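Local atomic coordinates of glycosyl hydrolase family 2, TIM barrel domain protein (PDB entry 6ED2), a protein that is a gut bacterial beta-glucuronidase of glycosyl hydrolase family 2, which hydrolyses beta-glucuronides, probably including glucuronidated drugs that it reactivates. Residues Val73-Arg87 with Phe190-Leu202. Sequence-based numbering, arbitrary orientation.
Sequences VPASFCDLFTDKASR and FYNYAGIHRPVWL
Ala-75 and Phe-77 hold the backbone of 194-196 through their amides. Ala-75 N donates to Ile-196 O at 2.9 Å, and Phe-77 N reaches Ala-194 O at 3.0 Å; the return bond from Ile-196 N to Ala-75 O is weak. Ala-75 and Ile-196 thus form an antiparallel hydrogen-bonded pair, while Ser-76 and Gly-195 face each other as a non-hydrogen-bonded pair, their CA atoms 4.6 Å apart. Gly-195, which has no side chain, lies close against the Ser-76 backbone, and Ser-76 CA makes a CA-H...O contact with Ala-194 O.

This two-stranded antiparallel ribbon belongs to the sugar-binding domain of the family 2 fold. It sits beside that domain's larger beta sheet, where Tyr-95 packs against Val-73, Phe-77 and Ile-196. Ser-76 OG is hydrogen-bonded to Arg-330 N, which ties the ribbon to the TIM-barrel region.

Two tyrosine hydroxyls engage Asp-79 and Arg-87. Tyr-193 OH donates to Asp-79 OD2 over 2.6 Å on the syn side, tilted 34° out of the carboxylate plane, with carboxylate and ring almost perpendicular (84°); a water bound to Asp-79 OD1 lies over the centre of the Tyr-191 ring. Tyr-191 OH accepts from Arg-87 NE at 3.1 Å, close to the guanidinium plane, and gives a weak bond to Arg-87 O. A bend at chi3 (77°) turns that guanidinium out of the line of its extended chain, and its NH2 forms a salt bridge with Glu-589.

Packing completes the contact. Cys-78 SG lies at the edge of the Tyr-193 ring, 3.9 Å from CD1, and also approaches the rim of Tyr-191. At the far end Val-73 CG1 meets Ile-196 CG2 at 3.7 Å, and Pro-74, after a cis peptide bond, lays its CB against the carbonyl of His-197.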
# COMPACT_ATOMS: atom_id res chain seq x y z
N VAL A 73 19.34 -20.53 -15.72
CA VAL A 73 19.41 -21.69 -14.84
C VAL A 73 20.40 -21.33 -13.75
O VAL A 73 21.51 -20.89 -14.06
CB VAL A 73 19.84 -22.94 -15.62
CG1 VAL A 73 20.10 -24.10 -14.67
CG2 VAL A 73 18.80 -23.32 -16.68
N PRO A 74 20.06 -21.46 -12.46
CA PRO A 74 18.81 -21.97 -11.88
C PRO A 74 17.69 -20.94 -11.77
O PRO A 74 17.93 -19.80 -11.39
CB PRO A 74 19.26 -22.42 -10.48
CG PRO A 74 20.32 -21.39 -10.12
CD PRO A 74 21.06 -21.14 -11.42
N ALA A 75 16.46 -21.37 -12.05
CA ALA A 75 15.25 -20.60 -11.80
C ALA A 75 14.06 -21.49 -12.12
O ALA A 75 14.17 -22.45 -12.88
CB ALA A 75 15.20 -19.32 -12.65
N SER A 76 12.92 -21.16 -11.51
CA SER A 76 11.66 -21.59 -12.09
C SER A 76 11.45 -20.80 -13.37
O SER A 76 11.85 -19.63 -13.46
CB SER A 76 10.48 -21.34 -11.13
OG SER A 76 10.67 -21.99 -9.89
N PHE A 77 10.82 -21.43 -14.36
CA PHE A 77 10.58 -20.69 -15.60
C PHE A 77 9.36 -19.77 -15.51
O PHE A 77 9.29 -18.81 -16.27
CB PHE A 77 10.45 -21.65 -16.80
CG PHE A 77 9.19 -22.52 -16.81
CD1 PHE A 77 7.95 -22.00 -17.20
CD2 PHE A 77 9.26 -23.86 -16.46
CE1 PHE A 77 6.79 -22.80 -17.24
CE2 PHE A 77 8.10 -24.68 -16.49
CZ PHE A 77 6.86 -24.14 -16.88
N CYS A 78 8.45 -20.00 -14.56
CA CYS A 78 7.08 -19.49 -14.68
C CYS A 78 6.99 -17.97 -14.61
O CYS A 78 6.25 -17.35 -15.39
CB CYS A 78 6.18 -20.13 -13.61
SG CYS A 78 6.46 -21.92 -13.31
N ASP A 79 7.68 -17.34 -13.65
CA ASP A 79 7.46 -15.92 -13.36
C ASP A 79 8.35 -14.99 -14.18
O ASP A 79 8.35 -13.78 -13.95
CB ASP A 79 7.68 -15.64 -11.87
CG ASP A 79 6.51 -16.07 -11.02
OD1 ASP A 79 5.50 -16.55 -11.60
OD2 ASP A 79 6.60 -15.94 -9.77
N LEU A 80 9.13 -15.54 -15.11
CA LEU A 80 9.94 -14.71 -15.99
C LEU A 80 9.11 -14.13 -17.13
O LEU A 80 9.45 -13.06 -17.65
CB LEU A 80 11.12 -15.53 -16.54
CG LEU A 80 12.00 -16.07 -15.41
CD1 LEU A 80 13.07 -16.95 -15.95
CD2 LEU A 80 12.63 -14.91 -14.66
N PHE A 81 8.02 -14.80 -17.51
CA PHE A 81 7.22 -14.42 -18.67
C PHE A 81 6.18 -13.36 -18.31
O PHE A 81 5.83 -13.16 -17.15
CB PHE A 81 6.50 -15.65 -19.25
CG PHE A 81 7.44 -16.72 -19.73
CD1 PHE A 81 8.04 -16.62 -20.97
CD2 PHE A 81 7.72 -17.81 -18.94
CE1 PHE A 81 8.90 -17.61 -21.42
CE2 PHE A 81 8.59 -18.80 -19.38
CZ PHE A 81 9.19 -18.69 -20.63
N THR A 82 5.67 -12.69 -19.34
CA THR A 82 4.62 -11.71 -19.14
C THR A 82 3.23 -12.23 -19.46
O THR A 82 2.26 -11.52 -19.19
CB THR A 82 4.89 -10.46 -19.99
OG1 THR A 82 5.12 -10.86 -21.35
CG2 THR A 82 6.12 -9.73 -19.46
N ASP A 83 3.10 -13.43 -20.04
CA ASP A 83 1.80 -14.01 -20.39
C ASP A 83 1.47 -15.19 -19.48
O ASP A 83 2.35 -15.95 -19.08
CB ASP A 83 1.80 -14.47 -21.85
CG ASP A 83 2.72 -15.65 -22.07
OD1 ASP A 83 3.94 -15.51 -21.83
OD2 ASP A 83 2.24 -16.73 -22.48
N LYS A 84 0.17 -15.35 -19.18
CA LYS A 84 -0.25 -16.34 -18.20
C LYS A 84 -0.14 -17.78 -18.73
O LYS A 84 0.09 -18.71 -17.94
CB LYS A 84 -1.69 -16.03 -17.74
CG LYS A 84 -2.20 -16.94 -16.62
CD LYS A 84 -3.55 -16.51 -16.09
CE LYS A 84 -3.49 -15.10 -15.52
NZ LYS A 84 -4.57 -14.87 -14.54
N ALA A 85 -0.31 -17.99 -20.04
CA ALA A 85 -0.21 -19.34 -20.59
C ALA A 85 1.17 -19.94 -20.35
O ALA A 85 1.29 -21.14 -20.08
CB ALA A 85 -0.52 -19.33 -22.09
N SER A 86 2.21 -19.13 -20.43
CA SER A 86 3.55 -19.62 -20.13
C SER A 86 3.74 -19.79 -18.63
O SER A 86 4.33 -20.78 -18.18
CB SER A 86 4.60 -18.66 -20.69
OG SER A 86 4.45 -18.52 -22.09
N ARG A 87 3.24 -18.83 -17.83
CA ARG A 87 3.37 -18.99 -16.38
C ARG A 87 2.71 -20.28 -15.92
O ARG A 87 3.26 -21.00 -15.08
CB ARG A 87 2.78 -17.79 -15.64
CG ARG A 87 3.07 -17.81 -14.14
CD ARG A 87 2.08 -16.92 -13.35
NE ARG A 87 0.79 -17.58 -13.19
CZ ARG A 87 -0.38 -16.96 -13.01
NH1 ARG A 87 -0.45 -15.63 -12.97
NH2 ARG A 87 -1.50 -17.67 -12.87
N PHE A 190 0.90 -24.35 -2.36
CA PHE A 190 1.92 -23.52 -2.98
C PHE A 190 1.91 -23.66 -4.51
O PHE A 190 1.43 -24.66 -5.06
CB PHE A 190 3.31 -23.85 -2.40
CG PHE A 190 3.67 -25.32 -2.40
CD1 PHE A 190 4.51 -25.85 -3.38
CD2 PHE A 190 3.22 -26.16 -1.38
CE1 PHE A 190 4.88 -27.20 -3.37
CE2 PHE A 190 3.59 -27.51 -1.36
CZ PHE A 190 4.42 -28.03 -2.36
N TYR A 191 2.40 -22.63 -5.18
CA TYR A 191 2.38 -22.60 -6.64
C TYR A 191 3.25 -23.72 -7.22
O TYR A 191 4.31 -24.05 -6.68
CB TYR A 191 2.84 -21.24 -7.16
CG TYR A 191 2.51 -21.03 -8.63
CD1 TYR A 191 1.29 -20.48 -9.01
CD2 TYR A 191 3.40 -21.41 -9.64
CE1 TYR A 191 0.96 -20.30 -10.36
CE2 TYR A 191 3.08 -21.23 -10.99
CZ TYR A 191 1.86 -20.68 -11.34
OH TYR A 191 1.53 -20.50 -12.67
N ASN A 192 2.82 -24.28 -8.34
CA ASN A 192 3.52 -25.41 -8.96
C ASN A 192 4.73 -24.93 -9.79
O ASN A 192 4.84 -25.19 -10.98
CB ASN A 192 2.56 -26.22 -9.82
CG ASN A 192 3.16 -27.56 -10.26
OD1 ASN A 192 3.81 -28.25 -9.46
ND2 ASN A 192 2.95 -27.93 -11.52
N TYR A 193 5.64 -24.23 -9.12
CA TYR A 193 6.87 -23.79 -9.78
C TYR A 193 7.66 -24.99 -10.29
O TYR A 193 7.89 -25.95 -9.56
CB TYR A 193 7.73 -22.98 -8.80
CG TYR A 193 7.27 -21.55 -8.58
CD1 TYR A 193 7.08 -20.69 -9.67
CD2 TYR A 193 7.01 -21.08 -7.30
CE1 TYR A 193 6.65 -19.38 -9.47
CE2 TYR A 193 6.57 -19.78 -7.09
CZ TYR A 193 6.39 -18.94 -8.17
OH TYR A 193 5.97 -17.65 -7.95
N ALA A 194 8.07 -24.93 -11.56
CA ALA A 194 8.93 -25.97 -12.11
C ALA A 194 10.02 -25.33 -12.95
O ALA A 194 10.03 -24.13 -13.19
CB ALA A 194 8.13 -26.98 -12.93
N GLY A 195 10.95 -26.17 -13.41
CA GLY A 195 12.12 -25.69 -14.11
C GLY A 195 13.35 -26.38 -13.59
O GLY A 195 13.25 -27.50 -13.09
N ILE A 196 14.51 -25.74 -13.69
CA ILE A 196 15.74 -26.26 -13.11
C ILE A 196 16.14 -25.30 -12.00
O ILE A 196 16.68 -24.22 -12.26
CB ILE A 196 16.85 -26.43 -14.14
CG1 ILE A 196 16.41 -27.38 -15.24
CG2 ILE A 196 18.10 -27.00 -13.48
CD1 ILE A 196 17.55 -27.79 -16.14
N HIS A 197 15.87 -25.70 -10.77
CA HIS A 197 15.88 -24.80 -9.63
C HIS A 197 17.23 -24.67 -8.95
O HIS A 197 17.39 -23.78 -8.11
CB HIS A 197 14.86 -25.29 -8.58
CG HIS A 197 13.44 -25.12 -9.01
ND1 HIS A 197 12.42 -25.90 -8.51
CD2 HIS A 197 12.86 -24.26 -9.88
CE1 HIS A 197 11.27 -25.53 -9.06
NE2 HIS A 197 11.52 -24.52 -9.88
N ARG A 198 18.18 -25.54 -9.25
CA ARG A 198 19.39 -25.61 -8.45
C ARG A 198 20.60 -25.74 -9.35
O ARG A 198 20.47 -26.07 -10.54
CB ARG A 198 19.31 -26.78 -7.46
CG ARG A 198 18.30 -26.53 -6.35
CD ARG A 198 18.01 -27.77 -5.52
NE ARG A 198 16.79 -27.57 -4.75
CZ ARG A 198 16.25 -28.47 -3.92
NH1 ARG A 198 16.83 -29.66 -3.74
NH2 ARG A 198 15.13 -28.17 -3.28
N PRO A 199 21.80 -25.48 -8.83
CA PRO A 199 23.01 -25.56 -9.66
C PRO A 199 23.18 -26.91 -10.35
O PRO A 199 22.88 -27.96 -9.78
CB PRO A 199 24.14 -25.32 -8.65
CG PRO A 199 23.52 -24.43 -7.64
CD PRO A 199 22.07 -24.81 -7.55
N VAL A 200 23.64 -26.84 -11.60
CA VAL A 200 24.01 -27.98 -12.43
C VAL A 200 25.54 -28.01 -12.53
O VAL A 200 26.19 -26.96 -12.59
CB VAL A 200 23.37 -27.87 -13.83
CG1 VAL A 200 23.80 -29.03 -14.75
CG2 VAL A 200 21.83 -27.74 -13.71
N TRP A 201 26.11 -29.21 -12.53
CA TRP A 201 27.56 -29.34 -12.42
C TRP A 201 28.10 -30.37 -13.40
O TRP A 201 27.47 -31.40 -13.67
CB TRP A 201 28.02 -29.78 -11.03
CG TRP A 201 27.54 -28.95 -9.91
CD1 TRP A 201 26.43 -29.16 -9.16
CD2 TRP A 201 28.18 -27.78 -9.37
NE1 TRP A 201 26.33 -28.19 -8.18
CE2 TRP A 201 27.39 -27.34 -8.29
CE3 TRP A 201 29.34 -27.06 -9.71
CZ2 TRP A 201 27.73 -26.21 -7.53
CZ3 TRP A 201 29.67 -25.94 -8.95
CH2 TRP A 201 28.86 -25.52 -7.88
N LEU A 202 29.29 -30.08 -13.90
CA LEU A 202 30.06 -31.00 -14.71
C LEU A 202 31.25 -31.43 -13.87
O LEU A 202 31.98 -30.58 -13.35
CB LEU A 202 30.50 -30.35 -16.03
CG LEU A 202 31.44 -31.13 -16.95
CD1 LEU A 202 30.73 -32.32 -17.57
CD2 LEU A 202 32.03 -30.23 -18.04
O HOH W 1 3.46 -17.50 -10.12